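Local coordinates for hypothetical protein, IPT/TIG domain protein (Bacteroides ovatus, PDB 4HW6), which is of unknown function but probably acts as an auxiliary nutrient-binding, possibly carbohydrate-binding, protein combining an IPT/TIG domain with a six-bladed beta-propeller, at residues 192-197 against 209-214; 292-297 against 318-323; 326-331 against 373-378. All blocks are in the same frame, centred on the assembly; numbering follows the deposited sequence. Where two conformers were deposited one is given.

Contact 1 of 3, residues 192-197 against 209-214; sequences NGDMVV and IYLFTR
Strands 195-197 and 209-212 run antiparallel, their axes 4.7 Å apart at closest and 152° between their directions, with Met195-Phe212 and Val197-Tyr210 as hydrogen-bonded pairs and Val196-Leu211 as the non-hydrogen-bonded pair between them. Each hydrogen-bonded pair closes two N-H...O bonds; in the first, Phe212 N lies 2.8 Å from Met195 O. Beyond the strand, the carboxylate of Asp194 takes over: OD1 receives Arg214 N at 2.8 Å on its anti lone pair, nearly straight at 165°. The guanidinium of Arg214 plays no part, the extended chain carrying NE 6.8 Å from Asp194 OD1. On the face bearing Val196 and Leu211, Leu211 CG meets Asp194 CB, while Val196 CG1 presses on Ile209 CG2 at 3.4 Å, tighter than usual van der Waals contact, the two side chains lying side by side. On the other face, Val197 CG2 reaches Phe212 CE1 at 3.8 Å. Met195, a selenomethionine, makes an oblique Met-aromatic contact, its SE 5.2 Å from the Phe212 ring centroid, and Lys177 adds a cation-pi contact. Strands 184-189 and 221-226 flank the pair, which is therefore the central beta hairpin of a four-stranded propeller blade.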
loop_
_atom_site.group_PDB
_atom_site.type_symbol
_atom_site.label_atom_id
_atom_site.label_comp_id
_atom_site.label_asym_id
_atom_site.label_seq_id
_atom_site.Cartn_x
_atom_site.Cartn_y
_atom_site.Cartn_z
ATOM N N ASN A 192 -1.149 18.431 -13.387
ATOM C CA ASN A 192 0.153 19.063 -13.607
ATOM C C ASN A 192 1.176 18.677 -12.525
ATOM O O ASN A 192 2.341 19.033 -12.615
ATOM C CB ASN A 192 -0.013 20.578 -13.743
ATOM C CG ASN A 192 -0.670 20.971 -15.060
ATOM O OD1 ASN A 192 -0.575 20.246 -16.054
ATOM N ND2 ASN A 192 -1.344 22.115 -15.074
ATOM N N GLY A 193 0.740 17.926 -11.520
ATOM C CA GLY A 193 1.617 17.431 -10.477
ATOM C C GLY A 193 1.712 18.371 -9.287
ATOM O O GLY A 193 2.547 18.158 -8.412
ATOM N N ASP A 194 0.873 19.412 -9.245
ATOM C CA ASP A 194 0.839 20.294 -8.069
ATOM C C ASP A 194 0.111 19.580 -6.921
ATOM O O ASP A 194 -0.766 18.742 -7.148
ATOM C CB ASP A 194 0.177 21.626 -8.399
ATOM C CG ASP A 194 0.959 22.431 -9.433
ATOM O OD1 ASP A 194 2.206 22.548 -9.327
ATOM O OD2 ASP A 194 0.309 22.949 -10.369
HETATM N N MSE A 195 0.495 19.885 -5.689
HETATM C CA MSE A 195 -0.092 19.209 -4.527
HETATM C C MSE A 195 -1.321 19.963 -4.024
HETATM O O MSE A 195 -1.226 21.136 -3.759
HETATM C CB MSE A 195 0.943 19.143 -3.410
HETATM C CG MSE A 195 0.511 18.357 -2.195
HETATM SE SE MSE A 195 1.815 18.646 -0.747
HETATM C CE MSE A 195 3.245 17.548 -1.457
ATOM N N VAL A 196 -2.449 19.275 -3.889
ATOM C CA VAL A 196 -3.690 19.837 -3.358
ATOM C C VAL A 196 -3.830 19.422 -1.907
ATOM O O VAL A 196 -3.585 18.265 -1.566
ATOM C CB VAL A 196 -4.917 19.284 -4.141
ATOM C CG1 VAL A 196 -6.211 19.971 -3.716
ATOM C CG2 VAL A 196 -4.702 19.436 -5.635
ATOM N N VAL A 197 -4.175 20.365 -1.038
ATOM C CA VAL A 197 -4.435 20.059 0.366
ATOM C C VAL A 197 -5.737 20.743 0.789
ATOM O O VAL A 197 -5.931 21.955 0.560
ATOM C CB VAL A 197 -3.298 20.544 1.282
ATOM C CG1 VAL A 197 -3.614 20.209 2.738
ATOM C CG2 VAL A 197 -1.952 19.941 0.873
ATOM N N ILE A 209 -9.461 24.857 -0.110
ATOM C CA ILE A 209 -8.583 24.022 -0.912
ATOM C C ILE A 209 -7.379 24.881 -1.283
ATOM O O ILE A 209 -7.518 25.970 -1.848
ATOM C CB ILE A 209 -9.255 23.454 -2.171
ATOM C CG1 ILE A 209 -10.581 22.789 -1.823
ATOM C CG2 ILE A 209 -8.298 22.484 -2.858
ATOM C CD1 ILE A 209 -11.296 22.170 -3.018
ATOM N N TYR A 210 -6.214 24.389 -0.896
ATOM C CA TYR A 210 -4.940 25.038 -1.139
ATOM C C TYR A 210 -4.138 24.229 -2.140
ATOM O O TYR A 210 -4.405 23.029 -2.320
ATOM C CB TYR A 210 -4.137 25.126 0.142
ATOM C CG TYR A 210 -4.639 26.110 1.157
ATOM C CD1 TYR A 210 -4.250 27.449 1.092
ATOM C CD2 TYR A 210 -5.500 25.717 2.177
ATOM C CE1 TYR A 210 -4.685 28.372 2.013
ATOM C CE2 TYR A 210 -5.942 26.652 3.125
ATOM C CZ TYR A 210 -5.517 27.970 3.042
ATOM O OH TYR A 210 -5.923 28.954 3.951
ATOM N N LEU A 211 -3.179 24.892 -2.781
ATOM C CA LEU A 211 -2.258 24.240 -3.708
ATOM C C LEU A 211 -0.824 24.585 -3.332
ATOM O O LEU A 211 -0.521 25.749 -3.037
ATOM C CB LEU A 211 -2.569 24.707 -5.134
ATOM C CG LEU A 211 -1.772 24.107 -6.297
ATOM C CD1 LEU A 211 -2.651 23.998 -7.540
ATOM C CD2 LEU A 211 -0.541 24.948 -6.589
ATOM N N PHE A 212 0.071 23.585 -3.362
ATOM C CA PHE A 212 1.509 23.827 -3.230
ATOM C C PHE A 212 2.140 23.472 -4.573
ATOM O O PHE A 212 1.945 22.360 -5.087
ATOM C CB PHE A 212 2.134 22.987 -2.114
ATOM C CG PHE A 212 1.650 23.352 -0.737
ATOM C CD1 PHE A 212 0.449 22.819 -0.233
ATOM C CD2 PHE A 212 2.366 24.220 0.051
ATOM C CE1 PHE A 212 -0.005 23.175 1.023
ATOM C CE2 PHE A 212 1.912 24.577 1.320
ATOM C CZ PHE A 212 0.731 24.059 1.798
ATOM N N THR A 213 2.877 24.411 -5.160
ATOM C CA THR A 213 3.289 24.250 -6.559
ATOM C C THR A 213 4.494 23.329 -6.698
ATOM O O THR A 213 5.480 23.449 -5.971
ATOM C CB THR A 213 3.628 25.597 -7.232
ATOM O OG1 THR A 213 4.775 26.169 -6.605
ATOM C CG2 THR A 213 2.462 26.571 -7.133
ATOM N N ARG A 214 4.411 22.415 -7.655
ATOM C CA ARG A 214 5.523 21.516 -7.990
ATOM C C ARG A 214 6.779 22.301 -8.402
ATOM O O ARG A 214 7.891 21.937 -8.024
ATOM C CB ARG A 214 5.104 20.575 -9.119
ATOM C CG ARG A 214 6.130 19.506 -9.499
ATOM C CD ARG A 214 5.652 18.782 -10.754
ATOM N NE ARG A 214 6.598 17.772 -11.215
ATOM C CZ ARG A 214 6.611 17.247 -12.444
ATOM N NH1 ARG A 214 5.713 17.613 -13.356
ATOM N NH2 ARG A 214 7.521 16.334 -12.763
#

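Contact 2 of 3, residues 292-297 against 318-323. With EDO (1,2-ethanediol), chain G.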
loop_
_atom_site.group_PDB
_atom_site.type_symbol
_atom_site.label_atom_id
_atom_site.label_comp_id
_atom_site.label_asym_id
_atom_site.label_seq_id
_atom_site.Cartn_x
_atom_site.Cartn_y
_atom_site.Cartn_z
ATOM N N ASN A 292 -17.333 7.717 5.627
ATOM C CA ASN A 292 -16.484 7.375 6.757
ATOM C C ASN A 292 -17.227 7.239 8.074
ATOM O O ASN A 292 -16.897 6.394 8.882
ATOM C CB ASN A 292 -15.347 8.408 6.950
ATOM C CG ASN A 292 -14.603 8.743 5.674
ATOM O OD1 ASN A 292 -14.498 9.909 5.315
ATOM N ND2 ASN A 292 -14.062 7.729 4.986
ATOM N N GLY A 293 -18.220 8.099 8.291
ATOM C CA GLY A 293 -19.008 8.088 9.492
ATOM C C GLY A 293 -20.271 7.254 9.450
ATOM O O GLY A 293 -20.881 7.061 10.499
ATOM N N LYS A 294 -20.674 6.778 8.270
ATOM C CA LYS A 294 -21.918 6.005 8.130
ATOM C C LYS A 294 -21.720 4.561 7.682
ATOM O O LYS A 294 -22.696 3.815 7.514
ATOM C CB LYS A 294 -22.892 6.691 7.163
ATOM C CG LYS A 294 -23.145 8.146 7.452
ATOM C CD LYS A 294 -23.728 8.398 8.812
ATOM C CE LYS A 294 -24.104 9.869 8.916
ATOM N NZ LYS A 294 -24.719 10.172 10.228
ATOM N N HIS A 295 -20.469 4.143 7.533
ATOM C CA HIS A 295 -20.130 2.715 7.484
ATOM C C HIS A 295 -20.576 2.061 6.183
ATOM O O HIS A 295 -20.987 0.915 6.165
ATOM C CB HIS A 295 -20.704 2.006 8.704
ATOM C CG HIS A 295 -20.491 2.768 9.960
ATOM N ND1 HIS A 295 -19.234 3.047 10.433
ATOM C CD2 HIS A 295 -21.363 3.348 10.816
ATOM C CE1 HIS A 295 -19.336 3.786 11.530
ATOM N NE2 HIS A 295 -20.621 3.966 11.795
ATOM N N CYS A 296 -20.411 2.772 5.085
ATOM C CA CYS A 296 -20.802 2.233 3.784
ATOM C C CYS A 296 -20.012 2.915 2.694
ATOM O O CYS A 296 -19.345 3.939 2.930
ATOM C CB CYS A 296 -22.305 2.322 3.585
ATOM S SG CYS A 296 -22.952 3.977 3.740
ATOM N N ILE A 297 -19.997 2.280 1.525
ATOM C CA ILE A 297 -19.320 2.802 0.360
ATOM C C ILE A 297 -20.338 2.877 -0.786
ATOM O O ILE A 297 -21.069 1.915 -1.051
ATOM C CB ILE A 297 -18.114 1.920 -0.059
ATOM C CG1 ILE A 297 -17.065 1.843 1.057
ATOM C CG2 ILE A 297 -17.500 2.457 -1.367
ATOM C CD1 ILE A 297 -15.922 0.860 0.789
ATOM N N GLN A 318 -24.140 -1.120 5.273
ATOM C CA GLN A 318 -25.459 -0.565 5.520
ATOM C C GLN A 318 -25.279 0.752 6.251
ATOM O O GLN A 318 -24.639 0.823 7.299
ATOM C CB GLN A 318 -26.331 -1.509 6.335
ATOM C CG GLN A 318 -27.722 -0.960 6.517
ATOM C CD GLN A 318 -28.657 -1.955 7.148
ATOM O OE1 GLN A 318 -29.139 -2.883 6.482
ATOM N NE2 GLN A 318 -28.898 -1.792 8.432
ATOM N N HIS A 319 -25.834 1.794 5.649
ATOM C CA HIS A 319 -25.767 3.147 6.172
ATOM C C HIS A 319 -26.203 3.178 7.638
ATOM O O HIS A 319 -27.299 2.721 7.974
ATOM C CB HIS A 319 -26.688 4.008 5.319
ATOM C CG HIS A 319 -26.527 5.488 5.497
ATOM N ND1 HIS A 319 -26.794 6.141 6.681
ATOM C CD2 HIS A 319 -26.248 6.451 4.584
ATOM C CE1 HIS A 319 -26.666 7.447 6.494
ATOM N NE2 HIS A 319 -26.334 7.664 5.226
ATOM N N SER A 320 -25.322 3.694 8.486
ATOM C CA SER A 320 -25.557 3.869 9.933
ATOM C C SER A 320 -25.623 2.548 10.742
ATOM O O SER A 320 -26.138 2.530 11.861
ATOM C CB SER A 320 -26.804 4.743 10.185
ATOM O OG SER A 320 -26.713 5.978 9.462
ATOM N N SER A 321 -25.087 1.459 10.180
ATOM C CA SER A 321 -25.065 0.163 10.857
ATOM C C SER A 321 -23.629 -0.346 10.905
ATOM O O SER A 321 -23.201 -1.108 10.048
ATOM C CB SER A 321 -25.974 -0.851 10.146
ATOM O OG SER A 321 -26.070 -2.050 10.903
ATOM N N PRO A 322 -22.854 0.111 11.895
ATOM C CA PRO A 322 -21.462 -0.339 11.987
ATOM C C PRO A 322 -21.347 -1.807 12.383
ATOM O O PRO A 322 -22.150 -2.327 13.169
ATOM C CB PRO A 322 -20.872 0.568 13.076
ATOM C CG PRO A 322 -22.051 0.887 13.953
ATOM C CD PRO A 322 -23.199 1.042 12.992
ATOM N N GLY A 323 -20.325 -2.465 11.865
ATOM C CA GLY A 323 -20.050 -3.835 12.224
ATOM C C GLY A 323 -18.863 -4.350 11.440
ATOM O O GLY A 323 -18.369 -3.677 10.531
HETATM C C1 EDO G . -20.470 -3.141 17.556
HETATM O O1 EDO G . -21.218 -2.404 18.546
HETATM C C2 EDO G . -20.710 -2.540 16.172
HETATM O O2 EDO G . -22.071 -2.766 15.774
HETATM O O HOH W 1 -22.020 -1.267 7.460
#
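A type II beta turn from Gln318 to Ser321 docks on the loop that leads into strand 296-301, so that the connection leaving one propeller blade folds back on a hairpin of the same blade. Its closing bond, Ser321 N to Gln318 O, measures 3.0 Å, and Ser320 takes the left-handed position with phi 69°. One direct hydrogen bond joins the two segments: Ser320 N gives to a lone pair of Lys294 O at 2.8 Å, with His319 CA adding a weaker C-H...O approach to the same oxygen. Water 1 bridges the other part of the backbone, accepting from Gln318 N at 3.0 Å and hydrogen-bonded also to His295 O and Ser321 O.

Two CH-pi contacts carry the side chains. The ring of His295 is covered by Pro322, whose CB stands 3.6 Å from the ring centroid and 11° off the normal; Gly293 C lies over the opposite face, toward the rim. Rotation of this ring is further fixed by a hydrogen bond between ND1 and Gly336 N, and Trp335 meets it edge-to-face. The second ring, His319, receives the aliphatic part of Lys294: CB sits 3.9 Å from its centroid, chi1 (-51°) sets CG over the same face, near CE1, and the bend at chi2 turns CD toward CE1 as well. Both nitrogens of His319 have partners, NE2 bonding Thr271 OG1 and ND1 pairing with Ser320 OG at 2.8 Å, which holds the imidazole from two sides. Cys296 SG comes at an oblique angle to this ring and touches His319 CA. Just past the turn, a 1,2-ethanediol molecule, probably from the crystallisation liquor, donates from O2 to Pro322 O at 2.6 Å.

Contact 3 of 3, residues 326-331 against 373-378; sequences DGMGTG and EGRVTT
The close-fitting part of this contact is a short antiparallel pairing of strand 327-328 with strand 375-378. Gly327 and Val376 form the hydrogen-bonded pair, with Val376 N 2.8 Å from Gly327 O and almost straight at 176°, and Gly329 N adds a bond of 2.7 Å to Gly374 O from above the carbonyl plane. Gly327 has backbone angles at which a CB would collide with the carbonyl O of Asp326. On the face that carries Val376, this buried side chain rests on Leu370, Cys316 and Leu334.

Next to it, Asp326 crosses Thr378 at about a right angle, CG lying beside its own backbone N (chi1 -69°). Thr378 OG1 donates to the syn lone pair of Asp326 OD1 at 2.8 Å, and Arg368 NH2 forms a salt bridge with the same oxygen; OD2 takes water 2 at 2.7 Å and a weak bond from Thr378 N. An alanine here would remove the carboxylate and would probably leave Arg368 without this counter-charge and loosen the tie between the start of strand 327-328 and Thr378.

Strand 327-328 is an edge strand of a five-stranded antiparallel sheet, one blade of the propeller, with 375-380 as its neighbour.

Toward solvent the fit is uneven. Met328, a selenomethionine, bent at chi2 and chi3, lays CE over one face of the Arg375 guanidinium, only 2.9 Å from NH2, closer than usual van der Waals contact; Met328 also touches a crystal neighbour. Around it the grip is looser: the salt bridge from Arg375 NE to Glu373 OE2 is long, 3.6 Å, and the exposed Glu373 otherwise offers CD and OE2 to Met328 CE, with OE2 3.9 Å from that methyl.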
loop_
_atom_site.group_PDB
_atom_site.type_symbol
_atom_site.label_atom_id
_atom_site.label_comp_id
_atom_site.label_asym_id
_atom_site.label_seq_id
_atom_site.Cartn_x
_atom_site.Cartn_y
_atom_site.Cartn_z
ATOM N N ASP A 326 -17.944 -9.664 6.908
ATOM C CA ASP A 326 -17.584 -9.867 5.503
ATOM C C ASP A 326 -18.790 -10.432 4.760
ATOM O O ASP A 326 -19.642 -11.115 5.350
ATOM C CB ASP A 326 -16.369 -10.781 5.359
ATOM C CG ASP A 326 -15.068 -10.144 5.857
ATOM O OD1 ASP A 326 -14.931 -8.923 5.867
ATOM O OD2 ASP A 326 -14.141 -10.895 6.202
ATOM N N GLY A 327 -18.876 -10.161 3.459
ATOM C CA GLY A 327 -19.936 -10.733 2.650
ATOM C C GLY A 327 -20.185 -9.913 1.404
ATOM O O GLY A 327 -19.341 -9.114 0.977
HETATM N N MSE A 328 -21.362 -10.105 0.828
HETATM C CA MSE A 328 -21.650 -9.600 -0.494
HETATM C C MSE A 328 -22.394 -8.284 -0.352
HETATM O O MSE A 328 -23.455 -8.240 0.264
HETATM C CB MSE A 328 -22.499 -10.611 -1.264
HETATM C CG MSE A 328 -22.798 -10.182 -2.644
HETATM SE SE MSE A 328 -21.136 -10.037 -3.741
HETATM C CE MSE A 328 -20.547 -11.575 -3.338
ATOM N N GLY A 329 -21.828 -7.223 -0.917
ATOM C CA GLY A 329 -22.505 -5.937 -1.015
ATOM C C GLY A 329 -23.119 -5.439 0.284
ATOM O O GLY A 329 -22.439 -5.297 1.297
ATOM N N THR A 330 -24.404 -5.143 0.241
ATOM C CA THR A 330 -25.106 -4.564 1.381
ATOM C C THR A 330 -25.418 -5.576 2.480
ATOM O O THR A 330 -26.042 -5.233 3.493
ATOM C CB THR A 330 -26.375 -3.831 0.928
ATOM O OG1 THR A 330 -27.287 -4.760 0.318
ATOM C CG2 THR A 330 -26.035 -2.643 -0.027
ATOM N N GLY A 331 -24.979 -6.823 2.287
ATOM C CA GLY A 331 -24.956 -7.808 3.369
ATOM C C GLY A 331 -23.694 -7.752 4.229
ATOM O O GLY A 331 -23.647 -8.319 5.351
ATOM N N GLU A 373 -17.209 -7.292 -7.969
ATOM C CA GLU A 373 -18.565 -7.834 -7.807
ATOM C C GLU A 373 -19.306 -7.258 -6.599
ATOM O O GLU A 373 -20.496 -7.504 -6.423
ATOM C CB GLU A 373 -18.539 -9.362 -7.757
ATOM C CG GLU A 373 -18.015 -9.985 -6.472
ATOM C CD GLU A 373 -18.164 -11.516 -6.441
ATOM O OE1 GLU A 373 -18.981 -12.055 -7.206
ATOM O OE2 GLU A 373 -17.458 -12.185 -5.648
ATOM N N GLY A 374 -18.611 -6.481 -5.768
ATOM C CA GLY A 374 -19.177 -5.986 -4.549
ATOM C C GLY A 374 -18.927 -6.826 -3.305
ATOM O O GLY A 374 -19.527 -6.569 -2.262
ATOM N N ARG A 375 -18.004 -7.765 -3.352
ATOM C CA ARG A 375 -17.730 -8.592 -2.174
ATOM C C ARG A 375 -16.709 -7.929 -1.276
ATOM O O ARG A 375 -15.737 -7.376 -1.762
ATOM C CB ARG A 375 -17.233 -9.975 -2.555
ATOM C CG ARG A 375 -17.041 -10.878 -1.338
ATOM C CD ARG A 375 -16.775 -12.336 -1.680
ATOM N NE ARG A 375 -17.966 -13.041 -2.163
ATOM C CZ ARG A 375 -18.992 -13.476 -1.408
ATOM N NH1 ARG A 375 -19.045 -13.287 -0.086
ATOM N NH2 ARG A 375 -20.001 -14.097 -2.002
ATOM N N VAL A 376 -16.958 -7.963 0.030
ATOM C CA VAL A 376 -16.059 -7.381 1.022
ATOM C C VAL A 376 -15.414 -8.518 1.773
ATOM O O VAL A 376 -16.125 -9.365 2.321
ATOM C CB VAL A 376 -16.805 -6.505 2.042
ATOM C CG1 VAL A 376 -15.812 -5.988 3.089
ATOM C CG2 VAL A 376 -17.518 -5.356 1.335
ATOM N N THR A 377 -14.077 -8.557 1.787
ATOM C CA THR A 377 -13.339 -9.576 2.551
ATOM C C THR A 377 -12.301 -8.858 3.415
ATOM O O THR A 377 -11.950 -7.719 3.123
ATOM C CB THR A 377 -12.632 -10.571 1.626
ATOM O OG1 THR A 377 -11.721 -9.841 0.795
ATOM C CG2 THR A 377 -13.654 -11.341 0.770
ATOM N N THR A 378 -11.883 -9.474 4.504
ATOM C CA THR A 378 -10.874 -8.880 5.373
ATOM C C THR A 378 -9.470 -9.364 4.971
ATOM O O THR A 378 -9.233 -10.551 4.861
ATOM C CB THR A 378 -11.213 -9.152 6.844
ATOM O OG1 THR A 378 -12.471 -8.502 7.130
ATOM C CG2 THR A 378 -10.103 -8.585 7.782
HETATM O O HOH W 2 -12.494 -12.384 4.663
#

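Overall arrangement
The three contacts follow one another along the chain and all lie in the propeller, centres 21 to 23 Å from the chain's centre. Contacts 2 and 3 are neighbours: their centres are 13 Å apart, and segments 318-323 and 326-331 adjoin in sequence, so one connection leaves the blade ending in strand 313-315 and supplies an edge strand of the next. Arg333 reaches both, touching Gln318 and Ser321 and bonding Thr330 O. Contact 1 is remote, its centre 31 Å from that of contact 2 and 35 Å from that of contact 3, with the sheet starting at strand 234-235 intervening in sequence. The ethanediol, bonded to contact 2 alone of the three, does not reveal a natural ligand site.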